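Local structure of putative nucleoprotein (Infectious salmon anemia virus, 4EWC) at residues A[269-274]-A[442-447]; A[386-391]-A[449-454]; A[159-164]-A[227-232]; A[153-158]-A[396-401]; A[144-149]-A[241-246]. The protein encapsidates the negative-strand viral RNA, protecting it from nucleases, and forms with it the ribonucleoprotein that serves as template for transcription and replication. All blocks are in the same frame, centred on the assembly; numbering follows the deposited sequence.

Contact 1 of 5, residues A[269-274]-A[442-447]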
# COMPACT_ATOMS: atom_id res chain seq x y z
N LEU A 269 17.32 12.18 14.19
CA LEU A 269 17.21 13.22 13.18
C LEU A 269 16.39 12.79 11.97
O LEU A 269 16.02 13.62 11.16
CB LEU A 269 18.59 13.65 12.72
CG LEU A 269 19.44 14.34 13.76
CD1 LEU A 269 20.76 14.72 13.13
CD2 LEU A 269 18.73 15.55 14.33
N SER A 270 16.13 11.49 11.82
CA SER A 270 15.44 11.02 10.62
C SER A 270 13.99 11.51 10.55
O SER A 270 13.39 11.56 9.48
CB SER A 270 15.55 9.49 10.45
OG SER A 270 14.96 8.80 11.54
N ALA A 271 13.43 11.93 11.68
CA ALA A 271 12.08 12.46 11.71
C ALA A 271 12.03 13.82 11.04
O ALA A 271 11.01 14.18 10.44
CB ALA A 271 11.54 12.53 13.13
N ASP A 272 13.12 14.57 11.12
CA ASP A 272 13.18 15.85 10.42
C ASP A 272 13.12 15.69 8.92
O ASP A 272 12.55 16.52 8.22
CB ASP A 272 14.45 16.62 10.78
CG ASP A 272 14.62 16.77 12.28
OD1 ASP A 272 13.64 16.57 13.04
OD2 ASP A 272 15.76 17.09 12.70
N GLN A 273 13.72 14.62 8.41
CA GLN A 273 13.70 14.42 6.97
C GLN A 273 12.32 14.02 6.50
O GLN A 273 12.05 14.03 5.31
CB GLN A 273 14.75 13.41 6.54
CG GLN A 273 16.04 14.06 6.16
CD GLN A 273 17.05 13.05 5.70
OE1 GLN A 273 17.63 12.33 6.52
NE2 GLN A 273 17.25 12.96 4.39
N LEU A 274 11.45 13.65 7.43
CA LEU A 274 10.04 13.48 7.09
C LEU A 274 9.48 14.85 6.69
O LEU A 274 8.78 14.99 5.68
CB LEU A 274 9.26 12.91 8.27
CG LEU A 274 7.77 12.70 8.08
CD1 LEU A 274 7.52 12.08 6.75
CD2 LEU A 274 7.24 11.80 9.18
N ARG A 442 2.99 8.97 15.57
CA ARG A 442 3.28 7.56 15.28
C ARG A 442 4.17 7.38 14.04
O ARG A 442 5.05 6.52 14.01
CB ARG A 442 1.98 6.76 15.18
CG ARG A 442 1.24 6.73 16.50
CD ARG A 442 -0.09 6.00 16.42
NE ARG A 442 0.10 4.57 16.46
CZ ARG A 442 0.30 3.87 17.57
NH1 ARG A 442 0.33 4.48 18.75
NH2 ARG A 442 0.48 2.55 17.50
N THR A 443 3.95 8.22 13.03
CA THR A 443 4.79 8.22 11.84
C THR A 443 6.23 8.66 12.17
O THR A 443 7.18 8.16 11.59
CB THR A 443 4.20 9.10 10.70
OG1 THR A 443 2.89 8.63 10.34
CG2 THR A 443 5.06 9.07 9.47
N CYS A 444 6.37 9.58 13.11
CA CYS A 444 7.68 10.10 13.49
C CYS A 444 8.50 9.08 14.27
O CYS A 444 9.73 9.05 14.20
CB CYS A 444 7.50 11.36 14.33
SG CYS A 444 7.10 12.76 13.33
N VAL A 445 7.78 8.25 15.02
CA VAL A 445 8.34 7.16 15.76
C VAL A 445 8.80 6.08 14.78
O VAL A 445 9.92 5.59 14.87
CB VAL A 445 7.29 6.62 16.76
CG1 VAL A 445 7.64 5.19 17.26
CG2 VAL A 445 7.14 7.57 17.93
N ALA A 446 7.90 5.70 13.87
CA ALA A 446 8.17 4.68 12.88
C ALA A 446 9.43 5.02 12.12
O ALA A 446 10.35 4.20 12.01
CB ALA A 446 7.01 4.56 11.91
N VAL A 447 9.47 6.24 11.60
CA VAL A 447 10.60 6.71 10.83
C VAL A 447 11.94 6.62 11.62
O VAL A 447 12.93 6.17 11.09
CB VAL A 447 10.32 8.10 10.21
CG1 VAL A 447 11.60 8.89 9.95
CG2 VAL A 447 9.50 7.94 8.94
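Val447 and Leu274 supply the two largest patches of this buried contact, part apolar and part methyl against backbone carbonyl, without polar bonds across it; both direct CB toward the opposing segment. Val447 sends its CG1 branch against the backbone of Ser270, with CG1 3.2 Å from Ser270 O. That branch stands anti to the backbone N (chi1 154°) and lies 3.7 Å from Ser270 OG. Leu274 works through a single branch: CD2 comes within 3.5 Å of Thr443 CG2, the side chains crossing at about a right angle, and lies 4.3 Å from Cys444 SG. Between these points the backbones draw closest, Ala271 CA to Cys444 CA 5.3 Å, where Ala271 CB lies 4.4 Å from Cys444 CB.

The hydroxyls of Ser270 and Thr443 find partners outside the two segments. Ser270 OG bonds to Ser267 O; Thr443 OG1 bonds to Glu468 O, its stronger partner, and Ser439 O, consistent with the rotamer that carries CG2 to Leu274. Further out, Asp272 salt-bridges Arg182. The contact seats helix 272-275 and the preceding turn on helix 438-449, with Trp174 of helix 174-188 against Cys444 and Ile460 of helix 457-463 against Val447.

Contact 2 of 5, residues A[386-391]-A[449-454]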
# COMPACT_ATOMS: atom_id res chain seq x y z
N THR A 386 24.62 0.84 3.62
CA THR A 386 24.02 1.70 4.62
C THR A 386 24.17 1.09 6.01
O THR A 386 23.82 -0.06 6.23
CB THR A 386 22.53 1.91 4.35
OG1 THR A 386 22.35 2.33 3.00
CG2 THR A 386 21.96 2.97 5.28
N THR A 387 24.68 1.87 6.94
CA THR A 387 24.74 1.44 8.31
C THR A 387 23.75 2.28 9.12
O THR A 387 23.41 3.37 8.71
CB THR A 387 26.19 1.51 8.87
OG1 THR A 387 26.17 1.16 10.26
CG2 THR A 387 26.74 2.88 8.77
N LYS A 388 23.28 1.73 10.24
CA LYS A 388 22.25 2.34 11.10
C LYS A 388 21.92 1.40 12.26
O LYS A 388 22.27 0.22 12.22
CB LYS A 388 20.95 2.59 10.33
CG LYS A 388 20.25 1.29 9.96
CD LYS A 388 18.88 1.52 9.40
CE LYS A 388 18.90 2.10 7.99
NZ LYS A 388 17.55 2.52 7.55
N CYS A 389 21.24 1.92 13.27
CA CYS A 389 20.71 1.09 14.37
C CYS A 389 19.19 1.16 14.51
O CYS A 389 18.53 2.09 14.03
CB CYS A 389 21.35 1.45 15.71
SG CYS A 389 20.80 2.98 16.40
N PHE A 390 18.65 0.16 15.18
CA PHE A 390 17.22 0.08 15.43
C PHE A 390 16.95 0.27 16.93
O PHE A 390 17.06 -0.67 17.73
CB PHE A 390 16.67 -1.24 14.91
CG PHE A 390 16.92 -1.45 13.45
CD1 PHE A 390 16.28 -0.65 12.50
CD2 PHE A 390 17.83 -2.40 13.01
CE1 PHE A 390 16.52 -0.82 11.15
CE2 PHE A 390 18.08 -2.57 11.65
CZ PHE A 390 17.42 -1.78 10.73
N ILE A 391 16.63 1.50 17.32
CA ILE A 391 16.36 1.76 18.73
C ILE A 391 14.97 2.29 18.92
O ILE A 391 14.42 2.95 18.03
CB ILE A 391 17.38 2.74 19.38
CG1 ILE A 391 17.38 4.09 18.64
CG2 ILE A 391 18.75 2.09 19.53
CD1 ILE A 391 18.25 5.16 19.32
N MSE A 449 12.53 4.55 14.19
CA MSE A 449 12.79 3.13 14.40
C MSE A 449 13.55 2.48 13.23
O MSE A 449 14.44 1.66 13.45
CB MSE A 449 11.53 2.37 14.75
CG MSE A 449 11.07 2.65 16.17
SE MSE A 449 9.54 1.53 16.64
CE MSE A 449 10.66 0.04 17.22
N VAL A 450 13.20 2.85 12.01
CA VAL A 450 13.89 2.33 10.85
C VAL A 450 14.96 3.29 10.38
O VAL A 450 15.66 3.03 9.39
CB VAL A 450 12.91 2.00 9.72
CG1 VAL A 450 11.91 0.94 10.21
CG2 VAL A 450 12.21 3.29 9.21
N ALA A 451 15.09 4.39 11.13
CA ALA A 451 16.16 5.38 10.90
C ALA A 451 16.25 5.89 9.47
O ALA A 451 17.34 6.09 8.95
CB ALA A 451 17.51 4.80 11.32
N THR A 452 15.10 6.11 8.84
CA THR A 452 15.09 6.65 7.48
C THR A 452 13.74 7.18 7.03
O THR A 452 12.73 6.50 7.16
CB THR A 452 15.61 5.63 6.42
OG1 THR A 452 15.71 6.29 5.14
CG2 THR A 452 14.71 4.37 6.33
N ALA A 453 13.71 8.39 6.50
CA ALA A 453 12.46 8.93 5.95
C ALA A 453 12.08 8.27 4.63
O ALA A 453 11.00 8.50 4.11
CB ALA A 453 12.52 10.45 5.80
N PHE A 454 12.97 7.45 4.07
CA PHE A 454 12.76 6.98 2.71
C PHE A 454 12.33 5.53 2.65
O PHE A 454 12.40 4.90 1.60
CB PHE A 454 14.01 7.24 1.87
CG PHE A 454 14.45 8.67 1.93
CD1 PHE A 454 13.61 9.67 1.48
CD2 PHE A 454 15.65 9.02 2.52
CE1 PHE A 454 13.98 10.98 1.57
CE2 PHE A 454 16.02 10.35 2.61
CZ PHE A 454 15.18 11.33 2.13
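The Schellman motif that ends helix 438-449 meets the loop 386-391 through Val450 O, which accepts a hydrogen bond from Lys388 NZ. The motif is identified by two backbone bonds, Thr452 N to Val447 O and Ala451 N to Ser448 O, and by the positive phi of Ala451, its C-prime residue. Lys388 NZ stands 2.7 Å from Val450 O, with a C=O...N angle of 170°, so the ammonium group sits almost head-on to the carbonyl. The lysine chain reaches it through a bend at chi3 (73°), which places CE; on the way CD passes 4.0 Å from Ala451 CB, and NZ finishes 3.6 Å from Thr452 CG2. A second carbonyl, Ser521 O of the second subunit, also accepts from NZ, so this lysine joins a helix end to the subunit interface. Its positive charge would probably be stabilised by the carbonyls at the helix terminus.

Phe390 comes in by its edge: CD1 lies 3.1 Å from Met449 O, which is in the ring plane, and Val450 CA is at the same rim. Met449, a selenomethionine, sets CG 3.8 Å from Ile391 O and packs its side chain on Ala419, Cys420 and Cys423 of helix 417-425. All eight touching residues are buried. Beyond the helix end the chain turns again in an ST turn, where Phe454 N donates to Thr452 OG1 over 3.2 Å with an N-H...O angle of 163°.

Contact 3 of 5, residues A[159-164]-A[227-232]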
# COMPACT_ATOMS: atom_id res chain seq x y z
N THR A 159 19.49 10.69 32.52
CA THR A 159 18.34 10.70 33.39
C THR A 159 18.65 11.59 34.60
O THR A 159 17.85 12.47 34.96
CB THR A 159 17.92 9.31 33.88
OG1 THR A 159 17.22 8.63 32.84
CG2 THR A 159 16.98 9.45 35.10
N THR A 160 19.83 11.39 35.17
CA THR A 160 20.28 12.11 36.35
C THR A 160 20.48 13.61 36.13
O THR A 160 20.02 14.45 36.92
CB THR A 160 21.55 11.47 36.91
OG1 THR A 160 21.20 10.26 37.59
CG2 THR A 160 22.28 12.41 37.86
N PHE A 161 21.18 13.95 35.06
CA PHE A 161 21.39 15.35 34.71
C PHE A 161 20.07 16.08 34.57
O PHE A 161 19.88 17.15 35.16
CB PHE A 161 22.21 15.48 33.43
CG PHE A 161 22.63 16.89 33.14
CD1 PHE A 161 21.75 17.78 32.53
CD2 PHE A 161 23.90 17.34 33.45
CE1 PHE A 161 22.13 19.08 32.25
CE2 PHE A 161 24.28 18.64 33.17
CZ PHE A 161 23.39 19.50 32.57
N PHE A 162 19.13 15.51 33.82
CA PHE A 162 17.90 16.25 33.52
C PHE A 162 16.84 16.24 34.61
O PHE A 162 15.81 16.88 34.48
CB PHE A 162 17.35 15.85 32.14
CG PHE A 162 18.20 16.37 31.01
CD1 PHE A 162 17.95 17.62 30.47
CD2 PHE A 162 19.28 15.64 30.54
CE1 PHE A 162 18.74 18.11 29.45
CE2 PHE A 162 20.09 16.13 29.53
CZ PHE A 162 19.82 17.36 28.98
N SER A 163 17.13 15.53 35.69
CA SER A 163 16.27 15.48 36.88
C SER A 163 16.40 16.77 37.65
O SER A 163 15.58 17.08 38.52
CB SER A 163 16.70 14.34 37.78
OG SER A 163 16.53 13.10 37.13
N ALA A 164 17.47 17.51 37.33
CA ALA A 164 17.71 18.82 37.89
C ALA A 164 16.81 19.82 37.18
O ALA A 164 16.45 20.85 37.74
CB ALA A 164 19.15 19.22 37.68
N ASN A 227 28.42 23.03 29.46
CA ASN A 227 29.66 22.52 30.06
C ASN A 227 29.39 21.40 31.05
O ASN A 227 30.08 20.38 31.05
CB ASN A 227 30.45 23.61 30.78
CG ASN A 227 30.89 24.71 29.86
OD1 ASN A 227 30.48 24.76 28.70
ND2 ASN A 227 31.71 25.61 30.37
N ASP A 228 28.40 21.61 31.91
CA ASP A 228 28.02 20.56 32.83
C ASP A 228 27.59 19.34 32.04
O ASP A 228 28.01 18.22 32.33
CB ASP A 228 26.90 21.02 33.77
CG ASP A 228 27.31 22.17 34.65
OD1 ASP A 228 28.52 22.48 34.72
OD2 ASP A 228 26.42 22.79 35.28
N LEU A 229 26.77 19.57 31.02
CA LEU A 229 26.27 18.47 30.21
C LEU A 229 27.39 17.72 29.49
O LEU A 229 27.36 16.50 29.39
CB LEU A 229 25.22 18.95 29.21
CG LEU A 229 24.62 17.77 28.43
CD1 LEU A 229 24.21 16.64 29.39
CD2 LEU A 229 23.45 18.19 27.52
N LYS A 230 28.36 18.46 28.98
CA LYS A 230 29.48 17.88 28.27
C LYS A 230 30.34 17.04 29.21
O LYS A 230 30.63 15.88 28.94
CB LYS A 230 30.32 18.99 27.64
CG LYS A 230 31.57 18.50 26.96
CD LYS A 230 32.45 19.65 26.57
CE LYS A 230 33.55 19.14 25.64
NZ LYS A 230 34.40 20.23 25.09
N ALA A 231 30.74 17.65 30.33
CA ALA A 231 31.55 16.99 31.35
C ALA A 231 30.91 15.71 31.90
O ALA A 231 31.60 14.71 32.11
CB ALA A 231 31.86 17.97 32.50
N ALA A 232 29.60 15.77 32.12
CA ALA A 232 28.84 14.64 32.62
C ALA A 232 28.87 13.51 31.61
O ALA A 232 29.10 12.34 31.95
CB ALA A 232 27.41 15.06 32.91
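Phe161, late in helix 142-162, and Leu229 of helix 226-236 form the centre of this helix-to-helix packing. Its one directional interaction is a CH-pi contact: Leu229 CD1 stands 4.0 Å from the centroid of the Phe161 ring and 6° off the ring normal, which puts the methyl squarely over the middle of one face. Phe161 is brought across by a CG anti to the backbone N (chi1 -172°).

A second kind is ring on backbone. The CE2 and CZ end of the Phe161 ring meets the Asp228-Leu229 peptide link, with CE2 3.4 Å from Leu229 N.

The side-chain contacts are apolar: Phe161 CZ is 3.9 Å from Leu229 CB, Phe161 CD2 is 4.2 Å from Ala232 CB, and Asp228 CB lies at the ring edge in its plane, 3.6 Å from Phe161 CE2. Leu229 CD1 also borders Phe162 CE2, and Leu229 CD2 touches Phe162 CZ at 4.0 Å. Both phenylalanine side chains cross the leucine at about a right angle.

Helix 174-188 covers the buried side, with Ile183 against both Phe162 and Leu229. Within helix 142-162, Phe161 CD1 sits 3.7 Å above the plane of the Phe162 ring, over its centre.

Contact 4 of 5, residues A[153-158]-A[396-401]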
# COMPACT_ATOMS: atom_id res chain seq x y z
N MSE A 153 25.28 3.12 29.74
CA MSE A 153 26.08 3.98 30.61
C MSE A 153 25.73 5.45 30.47
O MSE A 153 25.75 6.19 31.46
CB MSE A 153 27.59 3.76 30.41
CG MSE A 153 28.09 2.48 31.07
SE MSE A 153 30.01 2.24 30.83
CE MSE A 153 30.59 3.68 31.96
N VAL A 154 25.39 5.87 29.26
CA VAL A 154 25.11 7.27 28.99
C VAL A 154 23.69 7.66 29.40
O VAL A 154 23.51 8.65 30.10
CB VAL A 154 25.43 7.64 27.50
CG1 VAL A 154 24.95 9.07 27.11
CG2 VAL A 154 26.94 7.48 27.22
N PHE A 155 22.69 6.87 29.01
CA PHE A 155 21.29 7.19 29.34
C PHE A 155 20.97 7.43 30.83
O PHE A 155 20.26 8.39 31.16
CB PHE A 155 20.30 6.21 28.67
CG PHE A 155 20.04 6.51 27.21
CD1 PHE A 155 21.10 6.75 26.33
CD2 PHE A 155 18.74 6.54 26.70
CE1 PHE A 155 20.87 7.04 24.98
CE2 PHE A 155 18.50 6.82 25.35
CZ PHE A 155 19.56 7.07 24.50
N PRO A 156 21.48 6.56 31.74
CA PRO A 156 21.27 6.87 33.17
C PRO A 156 21.83 8.24 33.55
O PRO A 156 21.19 8.98 34.29
CB PRO A 156 22.05 5.76 33.89
CG PRO A 156 22.00 4.60 32.93
CD PRO A 156 22.07 5.22 31.55
N ALA A 157 23.00 8.58 33.02
CA ALA A 157 23.62 9.88 33.29
C ALA A 157 22.78 11.02 32.73
O ALA A 157 22.77 12.12 33.30
CB ALA A 157 25.01 9.93 32.73
N LEU A 158 22.10 10.77 31.62
CA LEU A 158 21.16 11.74 31.09
C LEU A 158 19.93 11.83 31.99
O LEU A 158 19.38 12.90 32.17
CB LEU A 158 20.74 11.40 29.65
CG LEU A 158 21.79 11.43 28.56
CD1 LEU A 158 21.18 10.89 27.27
CD2 LEU A 158 22.33 12.86 28.37
N SER A 396 11.27 6.49 25.74
CA SER A 396 10.99 5.09 26.06
C SER A 396 12.25 4.44 26.61
O SER A 396 12.21 3.76 27.63
CB SER A 396 10.51 4.35 24.82
OG SER A 396 9.21 4.80 24.43
N LEU A 397 13.36 4.68 25.93
CA LEU A 397 14.64 4.10 26.29
C LEU A 397 15.10 4.57 27.69
O LEU A 397 15.51 3.76 28.52
CB LEU A 397 15.67 4.44 25.21
CG LEU A 397 16.98 3.68 25.02
CD1 LEU A 397 16.83 2.20 25.27
CD2 LEU A 397 17.50 3.90 23.60
N MSE A 398 14.96 5.86 27.96
CA MSE A 398 15.31 6.40 29.26
C MSE A 398 14.43 5.82 30.34
O MSE A 398 14.95 5.44 31.40
CB MSE A 398 15.17 7.92 29.21
CG MSE A 398 16.41 8.54 28.58
SE MSE A 398 16.07 10.43 28.14
CE MSE A 398 17.02 11.26 29.65
N MSE A 399 13.13 5.73 30.09
CA MSE A 399 12.20 5.15 31.06
C MSE A 399 12.55 3.70 31.38
O MSE A 399 12.55 3.28 32.53
CB MSE A 399 10.75 5.19 30.54
CG MSE A 399 10.05 6.51 30.69
SE MSE A 399 8.23 6.42 29.92
CE MSE A 399 7.53 4.91 30.96
N TYR A 400 12.81 2.94 30.33
CA TYR A 400 13.02 1.50 30.43
C TYR A 400 14.24 1.24 31.31
O TYR A 400 14.19 0.41 32.21
CB TYR A 400 13.15 0.91 29.04
CG TYR A 400 13.41 -0.58 28.97
CD1 TYR A 400 12.35 -1.48 28.96
CD2 TYR A 400 14.70 -1.07 28.87
CE1 TYR A 400 12.58 -2.84 28.89
CE2 TYR A 400 14.94 -2.42 28.80
CZ TYR A 400 13.88 -3.31 28.82
OH TYR A 400 14.13 -4.66 28.76
N ILE A 401 15.30 2.01 31.07
CA ILE A 401 16.49 1.98 31.92
C ILE A 401 16.24 2.52 33.35
O ILE A 401 16.73 1.95 34.32
CB ILE A 401 17.64 2.73 31.28
CG1 ILE A 401 17.94 2.13 29.89
CG2 ILE A 401 18.90 2.65 32.14
CD1 ILE A 401 18.93 2.93 29.09
O HOH W 1 17.87 6.38 31.90
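Phe155 and Pro156 meet Leu397, Met398 and Ile401 in a buried apolar packing of helix 142-162 on helix 394-402. The axes of segments 153-158 and 396-401 approach to 9.5 Å and cross at -90°. Ile151 and Thr159 extend the contact either way along helix 142-162. Phe155 covers the most area, using different atoms for each partner. Its ring presents CE2 to Leu397 CG (3.5 Å) and CD2 to Met398 CG (3.6 Å), whereas its CB meets Ile401 CD1 (3.6 Å). All three partner side chains cross it at about a right angle. Next to Phe155 in the chain, Pro156 CG touches Ile401 CG2 at 3.7 Å, so the isoleucine divides its two methyls between adjacent residues of helix 142-162. Met398, a selenomethionine, bends at chi3 (103°), placing CE 3.7 Å from Leu158 CB.

One water lies between the backbones, donating to Met398 O at 3.1 Å and weakly to Phe155 O. Helix 142-162 is kinked here: proline has no N-H, and the N of Pro156 makes no bond to the turn before. Ile422 of helix 417-425 lies behind Leu397.

Residues 144-166 are predicted to be membrane-spanning, yet in this crystal Phe155 and Leu158 are buried against other parts of the protein. Cohesion across the contact rests on van der Waals contact and exclusion of solvent, with the water as the sole polar bridge between the two segments.

Contact 5 of 5, residues A[144-149]-A[241-246]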
# COMPACT_ATOMS: atom_id res chain seq x y z
N ALA A 144 27.53 -3.65 17.91
CA ALA A 144 26.28 -3.79 18.65
C ALA A 144 26.51 -3.73 20.15
O ALA A 144 25.85 -2.97 20.87
CB ALA A 144 25.59 -5.08 18.27
N TYR A 145 27.46 -4.53 20.63
CA TYR A 145 27.78 -4.59 22.06
C TYR A 145 28.23 -3.23 22.58
O TYR A 145 27.91 -2.83 23.70
CB TYR A 145 28.85 -5.66 22.34
CG TYR A 145 29.30 -5.66 23.78
CD1 TYR A 145 28.59 -6.36 24.76
CD2 TYR A 145 30.44 -4.96 24.17
CE1 TYR A 145 29.00 -6.36 26.09
CE2 TYR A 145 30.85 -4.95 25.50
CZ TYR A 145 30.13 -5.66 26.45
OH TYR A 145 30.53 -5.64 27.77
N ASN A 146 28.99 -2.52 21.75
CA ASN A 146 29.51 -1.20 22.10
C ASN A 146 28.40 -0.17 22.22
O ASN A 146 28.39 0.65 23.14
CB ASN A 146 30.56 -0.74 21.09
CG ASN A 146 31.86 -1.50 21.24
OD1 ASN A 146 32.09 -2.16 22.25
ND2 ASN A 146 32.72 -1.40 20.23
N LEU A 147 27.47 -0.23 21.27
CA LEU A 147 26.33 0.65 21.28
C LEU A 147 25.44 0.38 22.49
O LEU A 147 24.99 1.32 23.12
CB LEU A 147 25.55 0.57 19.96
CG LEU A 147 24.27 1.43 19.90
CD1 LEU A 147 24.58 2.92 19.95
CD2 LEU A 147 23.46 1.09 18.67
N SER A 148 25.20 -0.88 22.83
CA SER A 148 24.41 -1.19 24.03
C SER A 148 25.12 -0.77 25.30
O SER A 148 24.47 -0.35 26.27
CB SER A 148 24.05 -2.67 24.12
OG SER A 148 23.09 -3.03 23.15
N LEU A 149 26.44 -0.89 25.31
CA LEU A 149 27.22 -0.49 26.48
C LEU A 149 27.12 1.02 26.63
O LEU A 149 26.80 1.54 27.71
CB LEU A 149 28.67 -0.92 26.33
CG LEU A 149 29.56 -0.55 27.50
CD1 LEU A 149 28.88 -1.00 28.78
CD2 LEU A 149 30.94 -1.16 27.40
N SER A 241 38.60 0.73 27.42
CA SER A 241 38.76 -0.67 27.81
C SER A 241 37.41 -1.36 27.93
O SER A 241 37.33 -2.58 27.82
CB SER A 241 39.56 -0.82 29.12
OG SER A 241 38.92 -0.18 30.19
N ASP A 242 36.37 -0.56 28.14
CA ASP A 242 35.03 -1.10 28.28
C ASP A 242 34.53 -1.72 26.97
O ASP A 242 33.83 -2.74 26.98
CB ASP A 242 34.07 -0.01 28.78
CG ASP A 242 34.35 0.38 30.22
OD1 ASP A 242 34.77 -0.51 31.00
OD2 ASP A 242 34.16 1.57 30.58
N TYR A 243 34.90 -1.10 25.84
CA TYR A 243 34.47 -1.54 24.52
C TYR A 243 35.18 -2.81 24.01
O TYR A 243 36.34 -3.06 24.35
CB TYR A 243 34.72 -0.44 23.49
CG TYR A 243 33.97 0.85 23.70
CD1 TYR A 243 32.58 0.87 23.68
CD2 TYR A 243 34.65 2.05 23.85
CE1 TYR A 243 31.89 2.06 23.86
CE2 TYR A 243 33.97 3.25 24.01
CZ TYR A 243 32.59 3.25 24.02
OH TYR A 243 31.90 4.43 24.18
N ARG A 244 34.49 -3.57 23.18
CA ARG A 244 35.11 -4.62 22.39
C ARG A 244 35.64 -4.04 21.09
O ARG A 244 34.89 -3.44 20.30
CB ARG A 244 34.12 -5.75 22.08
CG ARG A 244 33.56 -6.41 23.31
CD ARG A 244 32.72 -7.59 22.92
NE ARG A 244 31.96 -8.10 24.05
CZ ARG A 244 30.95 -8.95 23.94
NH1 ARG A 244 30.57 -9.40 22.75
NH2 ARG A 244 30.31 -9.35 25.01
N LYS A 245 36.94 -4.21 20.87
CA LYS A 245 37.59 -3.73 19.67
C LYS A 245 38.42 -4.87 19.10
O LYS A 245 38.93 -5.70 19.86
CB LYS A 245 38.49 -2.53 19.99
N GLY A 246 38.54 -4.94 17.78
CA GLY A 246 39.31 -5.98 17.13
C GLY A 246 40.78 -5.82 17.47
O GLY A 246 41.19 -4.76 17.93
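Arg244 lays its guanidinium flat on the ring of Tyr145, their centres 3.7 Å apart and their planes inclined by 16°. NE sits over the middle of the tyrosine face, 3.4 Å above the ring plane, while NH2 overlies the CD1 and CE1 side. With CZ also over the face, the stack is a cation-pi interaction. The arginine chain is extended from CG to NE, and its aliphatic part shares in the contact, CG lying 3.5 Å from Tyr145 CD2. As side chains the two cross at about a right angle. The edge of the same ring turns to Asp242 O, which lies in its plane.

Asn146 grips the backbone of Arg244 at two points. Its OD1 accepts from Arg244 N at 2.9 Å, the N-H lying in the carbonyl plane on a lone pair (N-H...O 143°), and its ND2 donates to Arg244 O at 3.0 Å (158°). This pairing fixes the amide's rotation and ties helix 142-162 to the irregular loop between helices 226-236 and 253-269. The loop segment directly follows residues 237-240, probably a nuclear localization signal, and Asp242 OD2 bonds back to Lys239 N within it.

Tyr243 stands steeply to the Asn146 amide and brings its CD1 within 3.5 Å of Asn146 CG, with Asn146 O in plane at the ring edge. Ile256 of helix 253-269 packs against both residues. One turn along, Leu149 crosses Asp242 at about a right angle, its CD2 methyl 3.3 Å from Asp242 O and close to Asp242 CB.

How the contacts relate
From the N terminus, helix 142-162 opens contacts 5, 4 and 3 in turn. Contact 3 closes first, on helix 226-236, and is nested inside the loops of contacts 4 and 5. Contact 5 closes next, on the loop 241-246, while contact 4 stays open until helix 394-402 and so crosses it. Contact 1 opens at 269-274 and contact 2 at 386-391, both before contact 4 closes; each crosses contact 4, and they cross one another on reaching helix 438-449 and its end. Contacts 1 and 2 touch there, near the chain's centre. Cys389 packing on Leu147 links contact 2 to contact 5, joining this centre to the outlying helix 142-162.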